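Local coordinates for carbamate kinase (Aeropyrum pernix, PDB 2E9Y) that probably catalyses the reversible transfer of a phosphate group between ATP and carbamate, interconverting them with ADP and carbamoyl phosphate, at the interface of chains A and B. Numbering follows the deposited sequence. Chains: chain A/B, Carbamate kinase.

Contact 1: the interface of chains A and B. Residues chain A 23-25, 28, 61-62, 65, 88; chain B 66, 69, 73-76, 80, 84.
Hydrogen bonds carry the polar part of this dimer patch. The phenol A:Tyr61 OH donates to the carbonyl B:Pro74 O at 2.7 Å, in plane and on a lone pair; A:Tyr61 CG stands anti to its backbone N (chi1 168°), sending the ring across. The amide B:Gln76 NE2 gives a straight bond (153° at H) to the poorly ordered A:Val23 O at 2.9 Å, from above that carbonyl plane, and A:Gln28 NE2 donates weakly to B:Gln76 OE1, tip to tip. Water 1 joins A:Tyr61 OH to B:Phe66 O and B:Pro74 O, and water 2 links the poorly ordered A:Val25 N to B:Arg75 O.

Apolar packing centres on the indole of A:Trp88. The methyl B:Met84 CE, ending an extended thioether, presses over its rim 3.4 Å from A:Trp88 CE3, B:Ile80 CG2 covers the five-membered ring, and A:Trp88 CZ2 packs 3.5 Å from B:Gln76 CD. An alanine at A:Trp88 would probably lose these contacts, loosening the patch. B:Phe66 crosses A:Tyr61 at about a right angle, and B:Leu69 CD1 lies 3.7 Å from A:Tyr61 CE1.

Helices 56-67 and 78-103 of chain A, with the loop before helix 25-44, meet the end of helix 56-68, the following loop and the start of helix 78-103 of chain B.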
loop_
_atom_site.group_PDB
_atom_site.type_symbol
_atom_site.label_atom_id
_atom_site.label_comp_id
_atom_site.label_asym_id
_atom_site.label_seq_id
_atom_site.Cartn_x
_atom_site.Cartn_y
_atom_site.Cartn_z
ATOM N N VAL A 23 -8.397 -10.216 12.571
ATOM C CA VAL A 23 -7.877 -9.721 11.304
ATOM C C VAL A 23 -7.861 -10.781 10.205
ATOM O O VAL A 23 -7.272 -10.573 9.140
ATOM C CB VAL A 23 -6.449 -9.156 11.472
ATOM C CG1 VAL A 23 -6.404 -8.224 12.674
ATOM C CG2 VAL A 23 -5.448 -10.291 11.635
ATOM N N SER A 24 -8.507 -11.914 10.460
ATOM C CA SER A 24 -8.563 -12.986 9.470
ATOM C C SER A 24 -9.233 -12.428 8.224
ATOM O O SER A 24 -10.172 -11.639 8.324
ATOM C CB SER A 24 -9.379 -14.164 9.998
ATOM O OG SER A 24 -10.740 -13.802 10.137
ATOM N N VAL A 25 -8.754 -12.838 7.053
ATOM C CA VAL A 25 -9.313 -12.351 5.799
ATOM C C VAL A 25 -10.830 -12.516 5.759
ATOM O O VAL A 25 -11.535 -11.682 5.190
ATOM C CB VAL A 25 -8.686 -13.079 4.585
ATOM C CG1 VAL A 25 -9.039 -14.555 4.619
ATOM C CG2 VAL A 25 -9.158 -12.431 3.291
ATOM N N GLN A 28 -12.617 -9.707 8.225
ATOM C CA GLN A 28 -12.540 -8.385 7.619
ATOM C C GLN A 28 -13.406 -8.211 6.378
ATOM O O GLN A 28 -14.117 -7.214 6.254
ATOM C CB GLN A 28 -11.082 -8.034 7.298
ATOM C CG GLN A 28 -10.265 -9.169 6.719
ATOM C CD GLN A 28 -8.794 -8.820 6.615
ATOM O OE1 GLN A 28 -8.278 -8.046 7.418
ATOM N NE2 GLN A 28 -8.108 -9.401 5.632
ATOM N N TYR A 61 -0.767 -6.840 14.301
ATOM C CA TYR A 61 -0.572 -8.166 13.726
ATOM C C TYR A 61 0.747 -8.213 12.962
ATOM O O TYR A 61 1.545 -9.140 13.132
ATOM C CB TYR A 61 -1.730 -8.504 12.778
ATOM C CG TYR A 61 -1.495 -9.724 11.904
ATOM C CD1 TYR A 61 -1.595 -11.013 12.425
ATOM C CD2 TYR A 61 -1.172 -9.582 10.556
ATOM C CE1 TYR A 61 -1.380 -12.136 11.619
ATOM C CE2 TYR A 61 -0.951 -10.689 9.742
ATOM C CZ TYR A 61 -1.059 -11.967 10.279
ATOM O OH TYR A 61 -0.861 -13.063 9.468
ATOM N N LEU A 62 0.980 -7.217 12.109
ATOM C CA LEU A 62 2.217 -7.169 11.337
ATOM C C LEU A 62 3.441 -7.093 12.244
ATOM O O LEU A 62 4.445 -7.759 12.002
ATOM C CB LEU A 62 2.202 -5.974 10.386
ATOM C CG LEU A 62 1.150 -6.087 9.279
ATOM C CD1 LEU A 62 1.184 -4.830 8.408
ATOM C CD2 LEU A 62 1.442 -7.328 8.425
ATOM N N ALA A 65 4.062 -10.476 13.607
ATOM C CA ALA A 65 4.548 -11.356 12.553
ATOM C C ALA A 65 6.045 -11.192 12.322
ATOM O O ALA A 65 6.779 -12.173 12.291
ATOM C CB ALA A 65 3.788 -11.088 11.249
ATOM N N TRP A 88 -3.419 -2.925 2.665
ATOM C CA TRP A 88 -4.201 -4.067 3.133
ATOM C C TRP A 88 -5.664 -3.659 3.352
ATOM O O TRP A 88 -6.562 -4.153 2.665
ATOM C CB TRP A 88 -3.559 -4.602 4.422
ATOM C CG TRP A 88 -4.301 -5.660 5.197
ATOM C CD1 TRP A 88 -5.467 -6.296 4.854
ATOM C CD2 TRP A 88 -3.923 -6.183 6.478
ATOM N NE1 TRP A 88 -5.836 -7.178 5.851
ATOM C CE2 TRP A 88 -4.902 -7.128 6.855
ATOM C CE3 TRP A 88 -2.844 -5.942 7.343
ATOM C CZ2 TRP A 88 -4.836 -7.833 8.066
ATOM C CZ3 TRP A 88 -2.780 -6.641 8.544
ATOM C CH2 TRP A 88 -3.771 -7.576 8.893
ATOM N N PHE B 66 4.299 -14.324 8.273
ATOM C CA PHE B 66 2.972 -14.806 8.634
ATOM C C PHE B 66 3.039 -16.244 9.133
ATOM O O PHE B 66 2.359 -16.606 10.096
ATOM C CB PHE B 66 2.006 -14.743 7.446
ATOM C CG PHE B 66 1.811 -13.364 6.881
ATOM C CD1 PHE B 66 1.960 -12.233 7.677
ATOM C CD2 PHE B 66 1.462 -13.200 5.546
ATOM C CE1 PHE B 66 1.767 -10.957 7.145
ATOM C CE2 PHE B 66 1.267 -11.929 5.008
ATOM C CZ PHE B 66 1.421 -10.810 5.811
ATOM N N LEU B 69 4.296 -17.145 12.940
ATOM C CA LEU B 69 3.425 -17.039 14.109
ATOM C C LEU B 69 2.847 -18.405 14.456
ATOM O O LEU B 69 2.892 -19.321 13.638
ATOM C CB LEU B 69 2.280 -16.061 13.823
ATOM C CG LEU B 69 2.636 -14.572 13.845
ATOM C CD1 LEU B 69 1.479 -13.749 13.296
ATOM C CD2 LEU B 69 2.970 -14.161 15.273
ATOM N N ARG B 73 -2.868 -18.473 14.617
ATOM C CA ARG B 73 -3.035 -17.057 14.289
ATOM C C ARG B 73 -3.413 -16.929 12.812
ATOM O O ARG B 73 -2.908 -17.663 11.969
ATOM C CB ARG B 73 -1.742 -16.278 14.565
ATOM C CG ARG B 73 -1.348 -16.211 16.037
ATOM C CD ARG B 73 -2.441 -15.555 16.881
ATOM N NE ARG B 73 -2.695 -14.167 16.501
ATOM C CZ ARG B 73 -1.865 -13.154 16.737
ATOM N NH1 ARG B 73 -0.709 -13.363 17.354
ATOM N NH2 ARG B 73 -2.198 -11.925 16.369
ATOM N N PRO B 74 -4.310 -15.989 12.487
ATOM C CA PRO B 74 -4.757 -15.767 11.107
ATOM C C PRO B 74 -3.603 -15.598 10.119
ATOM O O PRO B 74 -2.620 -14.928 10.420
ATOM C CB PRO B 74 -5.588 -14.487 11.216
ATOM C CG PRO B 74 -6.130 -14.550 12.616
ATOM C CD PRO B 74 -4.912 -14.996 13.395
ATOM N N ARG B 75 -3.726 -16.214 8.946
ATOM C CA ARG B 75 -2.715 -16.089 7.899
ATOM C C ARG B 75 -3.363 -15.270 6.794
ATOM O O ARG B 75 -4.469 -15.584 6.366
ATOM C CB ARG B 75 -2.337 -17.446 7.307
ATOM C CG ARG B 75 -1.016 -18.013 7.776
ATOM C CD ARG B 75 -1.119 -18.512 9.185
ATOM N NE ARG B 75 0.087 -19.217 9.614
ATOM C CZ ARG B 75 0.479 -19.276 10.880
ATOM N NH1 ARG B 75 -0.242 -18.667 11.814
ATOM N NH2 ARG B 75 1.574 -19.951 11.217
ATOM N N GLN B 76 -2.687 -14.228 6.333
ATOM C CA GLN B 76 -3.248 -13.414 5.264
ATOM C C GLN B 76 -3.006 -14.092 3.924
ATOM O O GLN B 76 -1.974 -14.735 3.721
ATOM C CB GLN B 76 -2.614 -12.020 5.266
ATOM C CG GLN B 76 -2.903 -11.218 6.528
ATOM C CD GLN B 76 -4.385 -11.117 6.836
ATOM O OE1 GLN B 76 -5.183 -10.707 5.992
ATOM N NE2 GLN B 76 -4.762 -11.489 8.054
ATOM N N ILE B 80 -3.354 -10.301 -0.463
ATOM C CA ILE B 80 -3.200 -9.222 0.504
ATOM C C ILE B 80 -1.704 -8.937 0.709
ATOM O O ILE B 80 -1.297 -7.782 0.852
ATOM C CB ILE B 80 -3.900 -9.592 1.836
ATOM C CG1 ILE B 80 -5.420 -9.473 1.662
ATOM C CG2 ILE B 80 -3.430 -8.686 2.965
ATOM C CD1 ILE B 80 -5.890 -8.076 1.315
ATOM N N MET B 84 0.210 -5.473 0.137
ATOM C CA MET B 84 1.105 -4.893 1.128
ATOM C C MET B 84 2.450 -4.501 0.515
ATOM O O MET B 84 2.992 -3.436 0.834
ATOM C CB MET B 84 1.321 -5.862 2.289
ATOM C CG MET B 84 0.107 -6.052 3.166
ATOM S SD MET B 84 0.511 -7.245 4.475
ATOM C CE MET B 84 -1.091 -7.740 5.052
HETATM O O HOH W 1 0.018 -15.481 11.155
HETATM O O HOH W 2 -7.035 -14.901 6.968
#

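Contact 2: the interface of chains A and B. Residues chain A 25, 29, 91-92, 95; chain B 79-80, 197, 199, 209.
B:Tyr79 has an unusual first torsion, chi1 92°, away from the staggered positions, which swings its ring across to chain A and suggests some strain. Its partners use ordinary helical conformers: A:Leu91 has CG anti to the backbone N (chi1 174°), whereas A:Leu92 has CG anti to the carbonyl carbon (chi1 -72°), so that one CD2 methyl reaches the ring edge and the other the hydroxyl of the same side chain.

The phenol ring is held flat within its own chain. B:Pro209 CB sits 3.4 Å above the centre of one face of B:Tyr79, and B:Ile80 CG1 lies toward the rim of the other. A:Leu91 CD2 then meets the edge in plane, 3.9 Å from B:Tyr79 CE1. At the tip, A:Leu92 CD2 touches B:Tyr79 OH at 3.5 Å, crossing at about a right angle. Branched aliphatic groups suit a contact that no polar bond spans. A glycine at B:Tyr79 would probably lose the packing against both leucines and leave B:Pro209 and B:Ile80 without the ring between them.

Beside the phenol tip, A:Thr29 OG1 donates to A:Val25 O, on a lone pair, at 2.9 Å, although A:Val25 is poorly ordered. The site joins helices 25-44 and 78-103 of chain A to the start of helix 78-103 and strands 197-201 and 207-209 of chain B.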
loop_
_atom_site.group_PDB
_atom_site.type_symbol
_atom_site.label_atom_id
_atom_site.label_comp_id
_atom_site.label_asym_id
_atom_site.label_seq_id
_atom_site.Cartn_x
_atom_site.Cartn_y
_atom_site.Cartn_z
ATOM N N VAL A 25 -8.754 -12.838 7.053
ATOM C CA VAL A 25 -9.313 -12.351 5.799
ATOM C C VAL A 25 -10.830 -12.516 5.759
ATOM O O VAL A 25 -11.535 -11.682 5.190
ATOM C CB VAL A 25 -8.686 -13.079 4.585
ATOM C CG1 VAL A 25 -9.039 -14.555 4.619
ATOM C CG2 VAL A 25 -9.158 -12.431 3.291
ATOM N N THR A 29 -13.361 -9.173 5.462
ATOM C CA THR A 29 -14.156 -9.070 4.243
ATOM C C THR A 29 -15.646 -8.902 4.544
ATOM O O THR A 29 -16.346 -8.170 3.845
ATOM C CB THR A 29 -13.948 -10.301 3.333
ATOM O OG1 THR A 29 -14.199 -11.500 4.077
ATOM C CG2 THR A 29 -12.519 -10.323 2.791
ATOM N N LEU A 91 -7.290 -1.764 0.172
ATOM C CA LEU A 91 -7.726 -2.643 -0.908
ATOM C C LEU A 91 -9.053 -3.322 -0.553
ATOM O O LEU A 91 -9.940 -3.447 -1.399
ATOM C CB LEU A 91 -6.670 -3.711 -1.200
ATOM C CG LEU A 91 -7.120 -4.752 -2.232
ATOM C CD1 LEU A 91 -7.449 -4.056 -3.549
ATOM C CD2 LEU A 91 -6.033 -5.800 -2.429
ATOM N N LEU A 92 -9.189 -3.760 0.693
ATOM C CA LEU A 92 -10.422 -4.410 1.119
ATOM C C LEU A 92 -11.624 -3.481 0.920
ATOM O O LEU A 92 -12.647 -3.891 0.364
ATOM C CB LEU A 92 -10.319 -4.843 2.587
ATOM C CG LEU A 92 -9.398 -6.038 2.862
ATOM C CD1 LEU A 92 -9.316 -6.288 4.355
ATOM C CD2 LEU A 92 -9.927 -7.276 2.140
ATOM N N HIS A 95 -12.053 -2.656 -3.061
ATOM C CA HIS A 95 -12.642 -3.752 -3.823
ATOM C C HIS A 95 -14.129 -3.944 -3.505
ATOM O O HIS A 95 -14.952 -4.123 -4.405
ATOM C CB HIS A 95 -11.885 -5.049 -3.533
ATOM C CG HIS A 95 -12.028 -6.087 -4.603
ATOM N ND1 HIS A 95 -11.314 -6.042 -5.782
ATOM C CD2 HIS A 95 -12.815 -7.186 -4.682
ATOM C CE1 HIS A 95 -11.654 -7.069 -6.541
ATOM N NE2 HIS A 95 -12.564 -7.779 -5.896
ATOM N N TYR B 79 -2.882 -12.538 -2.027
ATOM C CA TYR B 79 -3.323 -11.311 -2.676
ATOM C C TYR B 79 -3.159 -10.097 -1.761
ATOM O O TYR B 79 -2.827 -9.003 -2.219
ATOM C CB TYR B 79 -4.766 -11.472 -3.179
ATOM C CG TYR B 79 -5.891 -11.055 -2.252
ATOM C CD1 TYR B 79 -6.277 -9.720 -2.161
ATOM C CD2 TYR B 79 -6.642 -12.006 -1.560
ATOM C CE1 TYR B 79 -7.389 -9.335 -1.423
ATOM C CE2 TYR B 79 -7.761 -11.632 -0.813
ATOM C CZ TYR B 79 -8.131 -10.295 -0.754
ATOM O OH TYR B 79 -9.258 -9.910 -0.061
ATOM N N ILE B 80 -3.354 -10.301 -0.463
ATOM C CA ILE B 80 -3.200 -9.222 0.504
ATOM C C ILE B 80 -1.704 -8.937 0.709
ATOM O O ILE B 80 -1.297 -7.782 0.852
ATOM C CB ILE B 80 -3.900 -9.592 1.836
ATOM C CG1 ILE B 80 -5.420 -9.473 1.662
ATOM C CG2 ILE B 80 -3.430 -8.686 2.965
ATOM C CD1 ILE B 80 -5.890 -8.076 1.315
ATOM N N VAL B 197 -2.095 -7.220 -8.195
ATOM C CA VAL B 197 -2.899 -8.132 -7.374
ATOM C C VAL B 197 -3.823 -8.850 -8.358
ATOM O O VAL B 197 -4.699 -8.226 -8.946
ATOM C CB VAL B 197 -3.751 -7.345 -6.366
ATOM C CG1 VAL B 197 -4.722 -8.287 -5.651
ATOM C CG2 VAL B 197 -2.837 -6.640 -5.354
ATOM N N VAL B 199 -6.853 -11.069 -9.978
ATOM C CA VAL B 199 -8.259 -11.357 -9.730
ATOM C C VAL B 199 -8.839 -11.996 -10.986
ATOM O O VAL B 199 -8.289 -11.841 -12.078
ATOM C CB VAL B 199 -9.075 -10.069 -9.428
ATOM C CG1 VAL B 199 -8.454 -9.312 -8.262
ATOM C CG2 VAL B 199 -9.142 -9.178 -10.666
ATOM N N PRO B 209 -10.333 -12.319 -5.936
ATOM C CA PRO B 209 -8.876 -12.413 -5.800
ATOM C C PRO B 209 -8.469 -13.883 -5.858
ATOM O O PRO B 209 -9.197 -14.749 -5.371
ATOM C CB PRO B 209 -8.614 -11.800 -4.420
ATOM C CG PRO B 209 -9.774 -10.868 -4.226
ATOM C CD PRO B 209 -10.931 -11.673 -4.754
#

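Contact 3: the interface of chains A and B. Residues chain A 83-84, 87, 91, 112, 114; chain B 83-84, 87, 112, 114.
This is a two-fold symmetric, mainly apolar helix-to-helix interface, in which the 78-103 helices of the two chains meet near the symmetry axis; it probably forms the heart of the carbamate kinase dimer. Small residues allow the backbones to approach closely. A:Ala87 CB and B:Ala87 CB touch at 3.5 Å, tighter than usual van der Waals contact, and alanine's single methyl suits so close an approach. A:Leu91 CD2 reaches B:Ala83 CB at 3.7 Å, a branched methyl set against a small one. Further along, A:Met84 and B:Met84 cross at about a right angle, and A:Met84 CG lies against B:Met84 O.

Beside the helices, A:Val112 pairs with B:Ile114 and A:Ile114 with B:Val112, crossing obliquely. A:Ile114 CG1 comes within 3.8 Å of B:Val112 CB, and the exchanged pair matches it. In A:Ile114, CG1 is anti to the carbonyl carbon (chi1 -62°), and A:Ile114 CD1 extends to B:Ala87 CB at 3.8 Å, so this beta-branched side chain packs onto helix 78-103 of chain B. No direct polar bond spans the chains here, but water carries the backbone across twice: water 3 links A:Ile114 N to B:Val112 N and O, and water 4 binds B:Ile114 N at 3.0 Å and A:Val112 O at 2.7 Å.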
loop_
_atom_site.group_PDB
_atom_site.type_symbol
_atom_site.label_atom_id
_atom_site.label_comp_id
_atom_site.label_asym_id
_atom_site.label_seq_id
_atom_site.Cartn_x
_atom_site.Cartn_y
_atom_site.Cartn_z
ATOM N N ALA A 83 2.374 1.652 6.415
ATOM C CA ALA A 83 2.140 1.774 4.970
ATOM C C ALA A 83 1.475 0.499 4.458
ATOM O O ALA A 83 0.531 0.542 3.658
ATOM C CB ALA A 83 3.456 2.015 4.231
ATOM N N MET A 84 1.970 -0.645 4.918
ATOM C CA MET A 84 1.398 -1.927 4.535
ATOM C C MET A 84 -0.093 -1.984 4.859
ATOM O O MET A 84 -0.909 -2.450 4.074
ATOM C CB MET A 84 2.140 -3.027 5.295
ATOM C CG MET A 84 3.505 -3.345 4.682
ATOM S SD MET A 84 4.307 -4.738 5.488
ATOM C CE MET A 84 5.938 -4.541 4.755
ATOM N N ALA A 87 -2.459 -0.346 2.359
ATOM C CA ALA A 87 -2.769 -1.131 1.165
ATOM C C ALA A 87 -3.681 -2.307 1.518
ATOM O O ALA A 87 -4.603 -2.640 0.769
ATOM C CB ALA A 87 -1.482 -1.642 0.528
ATOM N N LEU A 91 -7.290 -1.764 0.172
ATOM C CA LEU A 91 -7.726 -2.643 -0.908
ATOM C C LEU A 91 -9.053 -3.322 -0.553
ATOM O O LEU A 91 -9.940 -3.447 -1.399
ATOM C CB LEU A 91 -6.670 -3.711 -1.200
ATOM C CG LEU A 91 -7.120 -4.752 -2.232
ATOM C CD1 LEU A 91 -7.449 -4.056 -3.549
ATOM C CD2 LEU A 91 -6.033 -5.800 -2.429
ATOM N N VAL A 112 -6.838 4.350 -3.584
ATOM C CA VAL A 112 -6.339 4.238 -2.215
ATOM C C VAL A 112 -5.072 5.090 -2.233
ATOM O O VAL A 112 -4.116 4.783 -2.950
ATOM C CB VAL A 112 -5.982 2.778 -1.836
ATOM C CG1 VAL A 112 -5.316 2.738 -0.470
ATOM C CG2 VAL A 112 -7.240 1.924 -1.815
ATOM N N ILE A 114 -1.712 6.373 -0.647
ATOM C CA ILE A 114 -0.735 6.151 0.392
ATOM C C ILE A 114 -0.407 7.509 0.971
ATOM O O ILE A 114 -0.071 8.434 0.254
ATOM C CB ILE A 114 0.529 5.525 -0.220
ATOM C CG1 ILE A 114 0.256 4.148 -0.855
ATOM C CG2 ILE A 114 1.616 5.341 0.849
ATOM C CD1 ILE A 114 -0.464 3.186 0.094
ATOM N N ALA B 83 -0.614 -6.853 -2.144
ATOM C CA ALA B 83 -1.043 -5.473 -1.957
ATOM C C ALA B 83 -0.110 -4.786 -0.955
ATOM O O ALA B 83 0.299 -3.644 -1.159
ATOM C CB ALA B 83 -2.475 -5.425 -1.446
ATOM N N MET B 84 0.210 -5.473 0.137
ATOM C CA MET B 84 1.105 -4.893 1.128
ATOM C C MET B 84 2.450 -4.501 0.515
ATOM O O MET B 84 2.992 -3.436 0.834
ATOM C CB MET B 84 1.321 -5.862 2.289
ATOM C CG MET B 84 0.107 -6.052 3.166
ATOM S SD MET B 84 0.511 -7.245 4.475
ATOM C CE MET B 84 -1.091 -7.740 5.052
ATOM N N ALA B 87 2.460 -1.057 -1.208
ATOM C CA ALA B 87 2.587 0.107 -0.332
ATOM C C ALA B 87 3.988 0.182 0.270
ATOM O O ALA B 87 4.538 1.266 0.457
ATOM C CB ALA B 87 1.538 0.052 0.785
ATOM N N VAL B 112 1.195 6.418 -5.546
ATOM C CA VAL B 112 1.405 4.977 -5.583
ATOM C C VAL B 112 0.006 4.425 -5.837
ATOM O O VAL B 112 -0.904 4.640 -5.039
ATOM C CB VAL B 112 1.927 4.431 -4.232
ATOM C CG1 VAL B 112 1.933 2.898 -4.256
ATOM C CG2 VAL B 112 3.337 4.941 -3.981
ATOM N N ILE B 114 -2.559 1.402 -6.035
ATOM C CA ILE B 114 -2.807 0.012 -5.654
ATOM C C ILE B 114 -3.436 -0.559 -6.916
ATOM O O ILE B 114 -4.486 -0.088 -7.369
ATOM C CB ILE B 114 -3.767 -0.068 -4.457
ATOM C CG1 ILE B 114 -3.135 0.642 -3.254
ATOM C CG2 ILE B 114 -4.097 -1.526 -4.130
ATOM C CD1 ILE B 114 -1.663 0.323 -3.021
HETATM O O HOH W 3 -1.059 6.957 -3.612
HETATM O O HOH W 4 -4.451 3.630 -5.413
#

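Contact 4: the interface of chains A and B. Residues chain A 199, 205-209; chain B 95, 99, 102.
The imidazole of B:His95 makes the direct hydrogen bond of this patch. From CB the side chain leaves helix 78-103 with CG anti to the backbone N (chi1 -156°), directing the ring outward to strand 207-209 of chain A. On one branch, B:His95 CD2 lies 3.7 Å from A:Leu207 O. On the other, B:His95 CE1 packs against A:Leu207 CB, also at 3.7 Å. At the tip, B:His95 NE2 donates to A:Leu207 O at 2.7 Å in a nearly straight bond (164° at H). The oxygen lies in the ring plane, yet the donor stands well above the carbonyl plane, 65° out of it, so no lone pair is met head on. The bond would probably favour a hydrogen on NE2, in that tautomer or the charged form. A:Pro209 CD faces B:His95 NE2 at 4.1 Å, tip to tip. Histidine suits this place because a flat ring can donate from its tip while packing with its carbons.

B:Glu99 acts through solvent: its extended side chain brings the carboxylate OE1 within 3.1 Å of water 5, which also binds A:Leu207 N. OE1 also brushes A:Val206 CG1. B:Arg102, bent at chi3, sets NH1 near A:Gly205 O, but the N-H points away and no hydrogen bond forms. Glycine suits the positive phi there.

The site thus joins the later turns of helix 78-103 in chain B to strand 207-209 and its preceding loop in chain A.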
loop_
_atom_site.group_PDB
_atom_site.type_symbol
_atom_site.label_atom_id
_atom_site.label_comp_id
_atom_site.label_asym_id
_atom_site.label_seq_id
_atom_site.Cartn_x
_atom_site.Cartn_y
_atom_site.Cartn_z
ATOM N N VAL A 199 5.977 11.393 9.340
ATOM C CA VAL A 199 7.288 11.854 8.993
ATOM C C VAL A 199 7.567 13.172 9.697
ATOM O O VAL A 199 6.667 13.863 10.170
ATOM C CB VAL A 199 7.295 12.069 7.485
ATOM C CG1 VAL A 199 7.030 10.741 6.778
ATOM C CG2 VAL A 199 6.202 13.054 7.105
ATOM N N GLY A 205 14.904 20.579 4.492
ATOM C CA GLY A 205 13.650 20.247 3.834
ATOM C C GLY A 205 13.385 18.761 3.672
ATOM O O GLY A 205 12.337 18.363 3.167
ATOM N N VAL A 206 14.329 17.936 4.104
ATOM C CA VAL A 206 14.188 16.490 3.999
ATOM C C VAL A 206 13.126 15.923 4.945
ATOM O O VAL A 206 13.102 16.239 6.135
ATOM C CB VAL A 206 15.538 15.792 4.294
ATOM C CG1 VAL A 206 15.339 14.297 4.448
ATOM C CG2 VAL A 206 16.524 16.080 3.171
ATOM N N LEU A 207 12.241 15.091 4.403
ATOM C CA LEU A 207 11.213 14.450 5.213
ATOM C C LEU A 207 11.753 13.072 5.575
ATOM O O LEU A 207 12.333 12.387 4.733
ATOM C CB LEU A 207 9.906 14.300 4.435
ATOM C CG LEU A 207 9.104 15.563 4.114
ATOM C CD1 LEU A 207 7.798 15.165 3.440
ATOM C CD2 LEU A 207 8.823 16.345 5.390
ATOM N N GLU A 208 11.578 12.674 6.826
ATOM C CA GLU A 208 12.070 11.380 7.267
ATOM C C GLU A 208 10.992 10.643 8.043
ATOM O O GLU A 208 10.425 11.179 8.986
ATOM C CB GLU A 208 13.298 11.560 8.159
ATOM C CG GLU A 208 13.970 10.263 8.569
ATOM C CD GLU A 208 15.120 10.494 9.531
ATOM O OE1 GLU A 208 16.000 11.322 9.209
ATOM O OE2 GLU A 208 15.145 9.849 10.601
ATOM N N PRO A 209 10.692 9.399 7.645
ATOM C CA PRO A 209 9.695 8.610 8.340
ATOM C C PRO A 209 10.149 8.328 9.764
ATOM O O PRO A 209 11.329 8.169 10.046
ATOM C CB PRO A 209 9.507 7.295 7.581
ATOM C CG PRO A 209 10.409 7.322 6.351
ATOM C CD PRO A 209 11.381 8.541 6.696
ATOM N N HIS B 95 8.838 8.188 -1.640
ATOM C CA HIS B 95 9.546 9.084 -0.742
ATOM C C HIS B 95 10.872 9.570 -1.326
ATOM O O HIS B 95 11.134 10.777 -1.370
ATOM C CB HIS B 95 9.800 8.396 0.596
ATOM C CG HIS B 95 9.983 9.356 1.727
ATOM N ND1 HIS B 95 8.939 10.086 2.255
ATOM C CD2 HIS B 95 11.093 9.746 2.396
ATOM C CE1 HIS B 95 9.400 10.887 3.198
ATOM N NE2 HIS B 95 10.703 10.700 3.303
ATOM N N GLU B 99 12.069 13.358 -3.023
ATOM C CA GLU B 99 13.233 14.051 -2.479
ATOM C C GLU B 99 14.218 14.397 -3.597
ATOM O O GLU B 99 14.752 15.508 -3.648
ATOM C CB GLU B 99 13.910 13.166 -1.432
ATOM C CG GLU B 99 15.045 13.825 -0.671
ATOM C CD GLU B 99 15.689 12.879 0.330
ATOM O OE1 GLU B 99 14.959 12.315 1.175
ATOM O OE2 GLU B 99 16.926 12.700 0.274
ATOM N N ARG B 102 12.759 17.103 -5.957
ATOM C CA ARG B 102 12.789 18.386 -5.265
ATOM C C ARG B 102 14.155 19.051 -5.417
ATOM O O ARG B 102 14.242 20.244 -5.700
ATOM C CB ARG B 102 12.477 18.187 -3.781
ATOM C CG ARG B 102 12.314 19.472 -2.980
ATOM C CD ARG B 102 12.044 19.134 -1.523
ATOM N NE ARG B 102 10.959 18.163 -1.404
ATOM C CZ ARG B 102 10.870 17.249 -0.442
ATOM N NH1 ARG B 102 11.804 17.173 0.497
ATOM N NH2 ARG B 102 9.854 16.395 -0.430
HETATM O O HOH W 5 12.337 13.797 1.708
#

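Helix 78-103 runs through all four contacts and supplies residues to each. Contacts 1 and 2, whose C-alpha centres lie about 12 Å apart, share A:Val25 and B:Ile80; contacts 2 and 3, with centres about 11 Å apart, share A:Leu91. Contact 3, joined to contact 1 through B:Met84 at about 15 Å, is near the two-fold axis. Contact 4 is about 19 Å from contact 3 and about 30 Å from contacts 1 and 2. B:His95 and A:Pro209 of contact 4 have their twins, A:His95 and B:Pro209, in contact 2, so symmetry probably makes one continuous dimer surface.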